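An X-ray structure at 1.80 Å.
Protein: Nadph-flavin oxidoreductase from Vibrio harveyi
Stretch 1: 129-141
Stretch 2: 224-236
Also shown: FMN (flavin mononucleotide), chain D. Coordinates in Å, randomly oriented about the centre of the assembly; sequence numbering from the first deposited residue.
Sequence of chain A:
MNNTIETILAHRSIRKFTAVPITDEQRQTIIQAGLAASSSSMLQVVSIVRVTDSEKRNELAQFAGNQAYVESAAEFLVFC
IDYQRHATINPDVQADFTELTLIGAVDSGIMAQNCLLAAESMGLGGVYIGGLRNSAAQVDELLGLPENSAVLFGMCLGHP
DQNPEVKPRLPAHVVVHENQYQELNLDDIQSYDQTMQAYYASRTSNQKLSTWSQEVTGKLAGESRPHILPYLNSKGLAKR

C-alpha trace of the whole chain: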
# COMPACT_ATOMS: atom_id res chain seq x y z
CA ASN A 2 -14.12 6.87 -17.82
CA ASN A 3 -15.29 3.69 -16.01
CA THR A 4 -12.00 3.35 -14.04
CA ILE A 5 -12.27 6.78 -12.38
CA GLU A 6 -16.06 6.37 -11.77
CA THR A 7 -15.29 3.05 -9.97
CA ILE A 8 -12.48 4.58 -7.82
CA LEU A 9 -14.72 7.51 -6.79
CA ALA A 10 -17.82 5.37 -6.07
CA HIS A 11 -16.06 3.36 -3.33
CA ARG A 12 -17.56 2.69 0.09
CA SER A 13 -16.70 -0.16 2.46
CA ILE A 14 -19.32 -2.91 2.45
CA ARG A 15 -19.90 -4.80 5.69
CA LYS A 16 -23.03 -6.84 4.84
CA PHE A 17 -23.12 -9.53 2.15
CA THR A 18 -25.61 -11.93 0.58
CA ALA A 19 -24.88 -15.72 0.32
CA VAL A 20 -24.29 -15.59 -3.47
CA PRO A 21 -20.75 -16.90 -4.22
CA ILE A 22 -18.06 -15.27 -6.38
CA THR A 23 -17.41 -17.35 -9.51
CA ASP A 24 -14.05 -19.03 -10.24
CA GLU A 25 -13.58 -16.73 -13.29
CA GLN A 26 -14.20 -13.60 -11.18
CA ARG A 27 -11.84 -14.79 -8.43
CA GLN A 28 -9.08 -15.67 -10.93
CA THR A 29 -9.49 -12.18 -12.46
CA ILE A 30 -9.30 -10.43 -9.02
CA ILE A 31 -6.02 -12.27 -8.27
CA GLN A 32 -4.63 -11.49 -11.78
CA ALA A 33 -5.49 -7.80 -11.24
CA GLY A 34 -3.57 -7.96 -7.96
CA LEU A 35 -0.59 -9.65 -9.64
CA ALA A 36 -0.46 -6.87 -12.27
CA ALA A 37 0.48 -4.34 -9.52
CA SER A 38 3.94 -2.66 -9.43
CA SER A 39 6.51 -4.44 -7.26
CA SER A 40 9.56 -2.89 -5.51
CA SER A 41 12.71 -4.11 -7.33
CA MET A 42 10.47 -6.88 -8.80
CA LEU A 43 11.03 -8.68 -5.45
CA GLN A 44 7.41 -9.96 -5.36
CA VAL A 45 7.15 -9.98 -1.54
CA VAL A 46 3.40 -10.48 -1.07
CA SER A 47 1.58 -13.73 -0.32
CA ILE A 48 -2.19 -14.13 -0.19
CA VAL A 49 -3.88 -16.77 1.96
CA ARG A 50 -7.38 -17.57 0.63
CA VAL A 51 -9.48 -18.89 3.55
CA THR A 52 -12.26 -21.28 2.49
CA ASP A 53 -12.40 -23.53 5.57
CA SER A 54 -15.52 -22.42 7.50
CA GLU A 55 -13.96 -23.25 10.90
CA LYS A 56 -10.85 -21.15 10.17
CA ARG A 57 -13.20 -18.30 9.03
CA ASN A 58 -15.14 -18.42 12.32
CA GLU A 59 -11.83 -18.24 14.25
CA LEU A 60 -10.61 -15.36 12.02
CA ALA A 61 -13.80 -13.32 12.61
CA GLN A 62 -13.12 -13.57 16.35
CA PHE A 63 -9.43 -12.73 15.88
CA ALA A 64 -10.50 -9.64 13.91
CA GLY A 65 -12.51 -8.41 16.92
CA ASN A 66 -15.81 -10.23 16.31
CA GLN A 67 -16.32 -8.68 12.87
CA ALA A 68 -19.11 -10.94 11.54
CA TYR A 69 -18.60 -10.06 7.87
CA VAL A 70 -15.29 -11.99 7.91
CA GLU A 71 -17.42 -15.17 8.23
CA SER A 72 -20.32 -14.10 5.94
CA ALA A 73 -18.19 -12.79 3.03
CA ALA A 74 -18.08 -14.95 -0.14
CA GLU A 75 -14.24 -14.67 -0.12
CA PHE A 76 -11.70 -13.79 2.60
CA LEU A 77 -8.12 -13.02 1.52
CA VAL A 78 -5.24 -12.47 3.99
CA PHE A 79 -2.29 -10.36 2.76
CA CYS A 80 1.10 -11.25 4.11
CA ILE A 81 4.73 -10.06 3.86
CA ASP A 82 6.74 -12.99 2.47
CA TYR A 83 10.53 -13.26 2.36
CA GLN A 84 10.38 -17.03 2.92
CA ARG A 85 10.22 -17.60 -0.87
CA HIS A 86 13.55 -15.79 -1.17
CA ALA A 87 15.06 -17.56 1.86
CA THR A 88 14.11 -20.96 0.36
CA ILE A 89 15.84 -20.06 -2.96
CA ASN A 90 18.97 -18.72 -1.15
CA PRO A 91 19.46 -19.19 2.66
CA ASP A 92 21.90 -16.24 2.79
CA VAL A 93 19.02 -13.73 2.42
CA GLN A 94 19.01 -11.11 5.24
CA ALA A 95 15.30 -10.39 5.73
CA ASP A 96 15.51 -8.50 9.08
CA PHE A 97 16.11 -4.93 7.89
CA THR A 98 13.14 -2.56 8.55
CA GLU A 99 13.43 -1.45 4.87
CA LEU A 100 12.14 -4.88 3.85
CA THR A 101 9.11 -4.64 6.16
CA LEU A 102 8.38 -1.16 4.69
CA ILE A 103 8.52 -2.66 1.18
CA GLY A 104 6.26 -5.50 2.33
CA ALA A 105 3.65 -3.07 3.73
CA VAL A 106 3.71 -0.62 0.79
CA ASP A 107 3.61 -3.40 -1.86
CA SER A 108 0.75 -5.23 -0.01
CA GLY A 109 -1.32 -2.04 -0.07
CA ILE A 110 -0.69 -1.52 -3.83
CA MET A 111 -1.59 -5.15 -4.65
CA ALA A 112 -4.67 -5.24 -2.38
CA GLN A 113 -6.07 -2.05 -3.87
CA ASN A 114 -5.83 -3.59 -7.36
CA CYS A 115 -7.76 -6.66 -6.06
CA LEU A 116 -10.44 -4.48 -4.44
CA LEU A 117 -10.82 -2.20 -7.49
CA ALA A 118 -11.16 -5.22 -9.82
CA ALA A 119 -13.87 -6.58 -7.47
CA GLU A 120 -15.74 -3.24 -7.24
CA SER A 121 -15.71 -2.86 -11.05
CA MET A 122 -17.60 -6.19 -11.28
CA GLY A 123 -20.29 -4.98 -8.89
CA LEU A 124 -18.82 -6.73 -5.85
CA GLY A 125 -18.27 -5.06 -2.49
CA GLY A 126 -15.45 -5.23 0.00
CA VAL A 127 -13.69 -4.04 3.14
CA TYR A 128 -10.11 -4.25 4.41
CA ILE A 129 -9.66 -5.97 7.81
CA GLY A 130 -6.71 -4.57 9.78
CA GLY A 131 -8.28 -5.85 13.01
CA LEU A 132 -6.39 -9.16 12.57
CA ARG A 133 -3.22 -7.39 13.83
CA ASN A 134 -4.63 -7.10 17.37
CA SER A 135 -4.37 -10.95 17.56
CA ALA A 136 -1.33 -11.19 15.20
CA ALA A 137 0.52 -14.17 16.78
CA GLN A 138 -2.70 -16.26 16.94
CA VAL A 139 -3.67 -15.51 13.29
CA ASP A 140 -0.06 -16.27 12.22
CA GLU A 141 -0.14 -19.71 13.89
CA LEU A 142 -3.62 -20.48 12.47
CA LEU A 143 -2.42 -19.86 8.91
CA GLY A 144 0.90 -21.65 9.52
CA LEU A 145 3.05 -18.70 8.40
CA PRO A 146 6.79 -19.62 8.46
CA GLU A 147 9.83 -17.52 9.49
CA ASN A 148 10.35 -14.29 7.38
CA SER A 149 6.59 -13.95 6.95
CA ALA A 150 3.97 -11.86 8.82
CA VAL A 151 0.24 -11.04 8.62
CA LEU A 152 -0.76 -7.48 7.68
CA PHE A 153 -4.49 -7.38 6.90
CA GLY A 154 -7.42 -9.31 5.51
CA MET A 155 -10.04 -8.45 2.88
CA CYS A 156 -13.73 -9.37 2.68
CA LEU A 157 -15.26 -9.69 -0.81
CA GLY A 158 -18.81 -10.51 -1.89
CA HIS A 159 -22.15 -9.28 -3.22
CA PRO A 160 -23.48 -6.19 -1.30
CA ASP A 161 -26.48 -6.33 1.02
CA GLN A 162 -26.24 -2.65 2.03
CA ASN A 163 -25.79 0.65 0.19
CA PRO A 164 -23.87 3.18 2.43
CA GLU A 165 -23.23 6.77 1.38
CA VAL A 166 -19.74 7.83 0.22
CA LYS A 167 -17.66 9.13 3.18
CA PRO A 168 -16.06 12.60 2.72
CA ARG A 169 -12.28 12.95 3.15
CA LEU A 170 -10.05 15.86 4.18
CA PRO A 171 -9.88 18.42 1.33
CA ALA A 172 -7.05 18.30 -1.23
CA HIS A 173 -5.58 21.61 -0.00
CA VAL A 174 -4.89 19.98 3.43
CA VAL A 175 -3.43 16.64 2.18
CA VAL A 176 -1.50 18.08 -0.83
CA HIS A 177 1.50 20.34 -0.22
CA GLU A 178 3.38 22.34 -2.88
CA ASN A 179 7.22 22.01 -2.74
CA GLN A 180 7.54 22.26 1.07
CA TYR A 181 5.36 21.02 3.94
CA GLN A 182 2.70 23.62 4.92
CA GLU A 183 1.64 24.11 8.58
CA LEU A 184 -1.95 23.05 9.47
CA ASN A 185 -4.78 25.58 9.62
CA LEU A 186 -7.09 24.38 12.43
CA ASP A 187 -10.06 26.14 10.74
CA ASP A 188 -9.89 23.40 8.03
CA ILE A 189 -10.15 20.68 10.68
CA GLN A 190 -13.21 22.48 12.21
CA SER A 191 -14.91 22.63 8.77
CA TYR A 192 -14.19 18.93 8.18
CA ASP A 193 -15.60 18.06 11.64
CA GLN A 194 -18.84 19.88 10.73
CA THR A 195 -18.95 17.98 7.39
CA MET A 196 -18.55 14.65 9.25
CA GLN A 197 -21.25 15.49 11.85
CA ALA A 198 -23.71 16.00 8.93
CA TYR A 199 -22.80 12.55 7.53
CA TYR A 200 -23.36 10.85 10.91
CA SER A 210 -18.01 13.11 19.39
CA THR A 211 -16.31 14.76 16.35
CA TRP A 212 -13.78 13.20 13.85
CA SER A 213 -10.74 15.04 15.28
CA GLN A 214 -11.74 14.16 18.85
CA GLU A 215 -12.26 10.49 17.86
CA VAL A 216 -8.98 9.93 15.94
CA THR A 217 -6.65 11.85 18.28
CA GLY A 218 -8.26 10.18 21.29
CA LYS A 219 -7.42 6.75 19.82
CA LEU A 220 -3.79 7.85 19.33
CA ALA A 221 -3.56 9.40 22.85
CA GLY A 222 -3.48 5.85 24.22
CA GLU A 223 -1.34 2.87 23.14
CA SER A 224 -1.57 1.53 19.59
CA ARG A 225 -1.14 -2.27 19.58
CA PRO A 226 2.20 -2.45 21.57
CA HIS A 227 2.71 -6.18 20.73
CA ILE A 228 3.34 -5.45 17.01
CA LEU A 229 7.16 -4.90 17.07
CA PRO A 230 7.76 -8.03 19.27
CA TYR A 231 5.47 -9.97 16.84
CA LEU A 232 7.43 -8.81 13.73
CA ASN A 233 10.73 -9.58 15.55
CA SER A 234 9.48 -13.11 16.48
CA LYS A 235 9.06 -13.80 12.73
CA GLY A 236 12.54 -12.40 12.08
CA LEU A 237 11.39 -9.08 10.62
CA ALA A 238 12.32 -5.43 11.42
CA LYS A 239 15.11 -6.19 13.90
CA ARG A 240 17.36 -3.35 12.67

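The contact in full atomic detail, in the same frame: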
# COMPACT_ATOMS: atom_id res chain seq x y z
N ILE A 129 -9.55 -5.55 6.41
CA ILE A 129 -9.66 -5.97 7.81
C ILE A 129 -8.28 -5.90 8.48
O ILE A 129 -7.51 -6.88 8.44
CB ILE A 129 -10.30 -7.42 7.96
CG1 ILE A 129 -11.67 -7.52 7.25
CG2 ILE A 129 -10.43 -7.82 9.45
CD1 ILE A 129 -12.78 -6.65 7.81
N GLY A 130 -7.97 -4.75 9.09
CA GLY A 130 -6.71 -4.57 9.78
C GLY A 130 -6.79 -5.05 11.22
O GLY A 130 -5.76 -5.16 11.90
N GLY A 131 -8.01 -5.37 11.66
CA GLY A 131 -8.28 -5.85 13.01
C GLY A 131 -7.55 -7.13 13.38
O GLY A 131 -7.34 -7.39 14.56
N LEU A 132 -7.14 -7.92 12.38
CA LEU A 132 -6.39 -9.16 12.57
C LEU A 132 -5.08 -8.95 13.31
O LEU A 132 -4.60 -9.86 14.00
CB LEU A 132 -6.08 -9.81 11.21
CG LEU A 132 -7.22 -10.45 10.41
CD1 LEU A 132 -6.67 -11.03 9.11
CD2 LEU A 132 -7.89 -11.53 11.25
N ARG A 133 -4.50 -7.75 13.18
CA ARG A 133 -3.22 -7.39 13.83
C ARG A 133 -3.27 -7.32 15.36
O ARG A 133 -2.24 -7.51 16.02
CB ARG A 133 -2.64 -6.09 13.25
CG ARG A 133 -2.11 -6.24 11.83
CD ARG A 133 -1.12 -5.12 11.44
NE ARG A 133 -1.66 -3.78 11.64
CZ ARG A 133 -2.47 -3.14 10.80
NH1 ARG A 133 -2.87 -3.69 9.66
NH2 ARG A 133 -2.91 -1.94 11.13
N ASN A 134 -4.47 -7.15 15.92
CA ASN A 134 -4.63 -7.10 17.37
C ASN A 134 -4.44 -8.51 18.01
O ASN A 134 -4.13 -8.63 19.20
CB ASN A 134 -5.97 -6.44 17.75
CG ASN A 134 -5.94 -5.85 19.15
OD1 ASN A 134 -5.00 -5.15 19.52
ND2 ASN A 134 -6.96 -6.18 19.95
N SER A 135 -4.56 -9.55 17.18
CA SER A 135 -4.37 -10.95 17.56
C SER A 135 -3.38 -11.56 16.54
O SER A 135 -3.55 -12.71 16.12
CB SER A 135 -5.70 -11.70 17.50
OG SER A 135 -6.56 -11.31 18.55
N ALA A 136 -2.34 -10.80 16.20
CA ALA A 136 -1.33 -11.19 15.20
C ALA A 136 -0.68 -12.57 15.34
O ALA A 136 -0.75 -13.36 14.40
CB ALA A 136 -0.27 -10.12 15.08
N ALA A 137 -0.14 -12.88 16.52
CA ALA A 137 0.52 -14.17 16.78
C ALA A 137 -0.44 -15.38 16.63
O ALA A 137 -0.06 -16.41 16.08
CB ALA A 137 1.15 -14.17 18.17
N GLN A 138 -1.69 -15.20 17.06
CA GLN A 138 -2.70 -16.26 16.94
C GLN A 138 -3.14 -16.51 15.49
O GLN A 138 -3.31 -17.65 15.09
CB GLN A 138 -3.90 -15.95 17.83
CG GLN A 138 -3.57 -15.77 19.32
CD GLN A 138 -3.57 -14.30 19.74
OE1 GLN A 138 -2.64 -13.54 19.42
NE2 GLN A 138 -4.64 -13.89 20.44
N VAL A 139 -3.29 -15.43 14.71
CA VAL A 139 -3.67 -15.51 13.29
C VAL A 139 -2.52 -16.16 12.50
O VAL A 139 -2.76 -17.03 11.65
CB VAL A 139 -3.98 -14.09 12.71
CG1 VAL A 139 -4.17 -14.11 11.18
CG2 VAL A 139 -5.22 -13.53 13.36
N ASP A 140 -1.29 -15.77 12.83
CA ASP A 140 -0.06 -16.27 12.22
C ASP A 140 0.09 -17.79 12.39
O ASP A 140 0.46 -18.48 11.45
CB ASP A 140 1.13 -15.53 12.84
CG ASP A 140 2.45 -15.87 12.19
OD1 ASP A 140 2.98 -16.96 12.44
OD2 ASP A 140 3.00 -15.01 11.47
N GLU A 141 -0.22 -18.28 13.59
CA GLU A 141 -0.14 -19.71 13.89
C GLU A 141 -1.25 -20.48 13.19
O GLU A 141 -1.02 -21.57 12.66
CB GLU A 141 -0.21 -19.94 15.41
N SER A 224 -1.13 2.10 20.85
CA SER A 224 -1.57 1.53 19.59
C SER A 224 -0.91 0.19 19.35
O SER A 224 0.23 0.14 18.86
CB SER A 224 -1.24 2.47 18.42
OG SER A 224 -2.07 3.61 18.40
N ARG A 225 -1.60 -0.88 19.75
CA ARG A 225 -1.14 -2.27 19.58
C ARG A 225 0.37 -2.47 19.88
O ARG A 225 1.16 -2.77 18.98
CB ARG A 225 -1.50 -2.75 18.16
CG ARG A 225 -3.01 -2.73 17.90
CD ARG A 225 -3.39 -3.20 16.51
NE ARG A 225 -4.84 -3.08 16.32
CZ ARG A 225 -5.46 -2.95 15.15
NH1 ARG A 225 -4.79 -2.92 14.01
NH2 ARG A 225 -6.78 -2.81 15.13
N PRO A 226 0.79 -2.30 21.16
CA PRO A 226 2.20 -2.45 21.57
C PRO A 226 2.92 -3.78 21.30
O PRO A 226 4.16 -3.81 21.30
CB PRO A 226 2.15 -2.10 23.05
CG PRO A 226 0.81 -2.55 23.46
CD PRO A 226 -0.06 -2.05 22.34
N HIS A 227 2.17 -4.84 21.03
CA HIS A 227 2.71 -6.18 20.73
C HIS A 227 3.22 -6.37 19.29
O HIS A 227 3.78 -7.42 18.97
CB HIS A 227 1.63 -7.24 21.00
CG HIS A 227 0.39 -7.06 20.17
ND1 HIS A 227 -0.63 -6.22 20.54
CD2 HIS A 227 0.06 -7.55 18.95
CE1 HIS A 227 -1.54 -6.19 19.58
NE2 HIS A 227 -1.14 -6.99 18.60
N ILE A 228 2.97 -5.38 18.42
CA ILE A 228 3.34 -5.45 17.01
C ILE A 228 4.83 -5.58 16.68
O ILE A 228 5.17 -6.44 15.85
CB ILE A 228 2.58 -4.33 16.17
CG1 ILE A 228 1.10 -4.71 16.03
CG2 ILE A 228 3.23 -4.06 14.78
CD1 ILE A 228 0.83 -6.00 15.25
N LEU A 229 5.70 -4.78 17.31
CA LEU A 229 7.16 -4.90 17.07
C LEU A 229 7.67 -6.26 17.59
O LEU A 229 8.42 -6.91 16.87
CB LEU A 229 7.98 -3.69 17.59
CG LEU A 229 9.48 -3.63 17.25
CD1 LEU A 229 9.71 -3.52 15.74
CD2 LEU A 229 10.10 -2.45 17.96
N PRO A 230 7.27 -6.71 18.83
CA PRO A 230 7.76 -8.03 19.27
C PRO A 230 7.25 -9.16 18.33
O PRO A 230 7.97 -10.13 18.08
CB PRO A 230 7.16 -8.16 20.67
CG PRO A 230 7.22 -6.80 21.16
CD PRO A 230 6.73 -5.98 20.00
N TYR A 231 6.04 -8.99 17.79
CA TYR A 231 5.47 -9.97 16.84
C TYR A 231 6.32 -10.02 15.55
O TYR A 231 6.62 -11.11 15.07
CB TYR A 231 4.00 -9.66 16.49
CG TYR A 231 3.50 -10.40 15.24
CD1 TYR A 231 3.37 -11.81 15.23
CD2 TYR A 231 3.24 -9.69 14.03
CE1 TYR A 231 3.00 -12.50 14.04
CE2 TYR A 231 2.86 -10.38 12.85
CZ TYR A 231 2.75 -11.78 12.86
OH TYR A 231 2.40 -12.46 11.72
N LEU A 232 6.62 -8.87 14.95
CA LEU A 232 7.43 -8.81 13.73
C LEU A 232 8.81 -9.42 14.00
O LEU A 232 9.25 -10.27 13.23
CB LEU A 232 7.55 -7.37 13.22
CG LEU A 232 6.31 -6.71 12.58
CD1 LEU A 232 6.60 -5.26 12.24
CD2 LEU A 232 5.85 -7.47 11.32
N ASN A 233 9.42 -9.06 15.14
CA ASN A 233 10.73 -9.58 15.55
C ASN A 233 10.74 -11.09 15.75
O ASN A 233 11.74 -11.73 15.44
CB ASN A 233 11.23 -8.90 16.84
CG ASN A 233 11.54 -7.41 16.66
OD1 ASN A 233 11.74 -6.71 17.65
ND2 ASN A 233 11.59 -6.93 15.42
N SER A 234 9.63 -11.66 16.25
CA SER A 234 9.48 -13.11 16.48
C SER A 234 9.45 -13.89 15.15
O SER A 234 9.74 -15.09 15.13
CB SER A 234 8.22 -13.44 17.31
OG SER A 234 7.01 -13.38 16.55
N LYS A 235 9.09 -13.21 14.07
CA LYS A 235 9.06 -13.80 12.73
C LYS A 235 10.35 -13.48 11.97
O LYS A 235 10.52 -13.86 10.81
CB LYS A 235 7.82 -13.35 11.94
CG LYS A 235 6.44 -13.66 12.59
CD LYS A 235 6.22 -15.11 13.10
CE LYS A 235 6.34 -16.22 12.04
NZ LYS A 235 5.51 -15.97 10.84
N GLY A 236 11.25 -12.77 12.65
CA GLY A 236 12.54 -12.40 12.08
C GLY A 236 12.54 -11.15 11.24
O GLY A 236 13.46 -10.94 10.45
N1 FMN D . -13.08 -1.54 8.35
C2 FMN D . -13.69 -2.43 9.20
O2 FMN D . -14.86 -2.44 9.48
N3 FMN D . -12.78 -3.29 9.80
C4 FMN D . -11.36 -3.20 9.79
O4 FMN D . -10.73 -3.98 10.49
C4A FMN D . -10.84 -2.17 8.94
N5 FMN D . -9.48 -2.22 8.69
C5A FMN D . -8.91 -1.45 7.67
C6 FMN D . -7.57 -1.65 7.37
C7 FMN D . -6.97 -0.96 6.33
C7M FMN D . -5.53 -1.40 5.92
C8 FMN D . -7.73 -0.01 5.59
C8M FMN D . -7.14 0.88 4.54
C9 FMN D . -9.05 0.20 5.87
C9A FMN D . -9.69 -0.53 6.92
N10 FMN D . -11.10 -0.43 7.22
C10 FMN D . -11.70 -1.31 8.16
C1' FMN D . -11.95 0.28 6.43
C2' FMN D . -12.38 1.65 6.91
O2' FMN D . -12.63 1.91 8.22
C3' FMN D . -12.60 2.68 5.89
O3' FMN D . -11.81 2.61 4.73
C4' FMN D . -13.06 4.07 6.23
O4' FMN D . -13.61 4.34 7.50
C5' FMN D . -13.33 5.04 5.18
O5' FMN D . -14.63 4.59 4.69
P FMN D . -14.90 3.97 3.20
O1P FMN D . -14.69 5.10 2.32
O2P FMN D . -16.29 3.45 3.32
O3P FMN D . -13.86 2.96 2.90

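A helix packs well against a neighbour when small residues face a flat side chain and the polar groups around that patch find partners; the contact between residues 224-236 and 129-141 of this flavin oxidoreductase is a compact example. Arg 225 opens it. Its nearly extended side chain runs alongside Asn 134, whose OD1 lies 3.5 Å from Arg 225 CG, and carries NH1 to 3.2 Å from the carbonyl oxygen O of Gly 130. There it also meets a like charge, Arg 133 NH2, 3.6 Å from Arg 225 NH1; both nitrogens have hydrogen-bond partners elsewhere in the structure. Glycine suits position 130 because a beta carbon here would be crowded by the flavin, whose N5 accepts a hydrogen bond from Gly 130 N at 3.0 Å.

A type I turn from Arg 225 to Ile 228 leads into the helix. Within the turn, the CA-to-CB bond of His 227 points toward the other stretch, and NE2 donates an almost linear hydrogen bond to Arg 133 O (2.9 Å), which sits at the ring edge, near its plane. Ile 228 starts out sideways, but its m,m rotamer brings CD1 to 4.3 Å from Ala 136 CB.

Tyr 231 is the centrepiece. One face of its ring receives the Ala 136 methyl, with CB 3.7 Å from the ring centroid and nearly on its normal, a CH-pi contact between buried residues. The small alanine lets the ring lie close to the helix backbone, with Ala 137 N 3.9 Å from Tyr 231 CD1. At the ring's edge, Tyr 231 OH donates to Asp 140 OD2 at 2.6 Å. One turn further along, Lys 235 folds through four m rotamers to bring NZ to the same oxygen, Asp 140 OD2, in a 2.8 Å salt bridge. One buried carboxylate thus joins an aromatic hydroxyl and a cation.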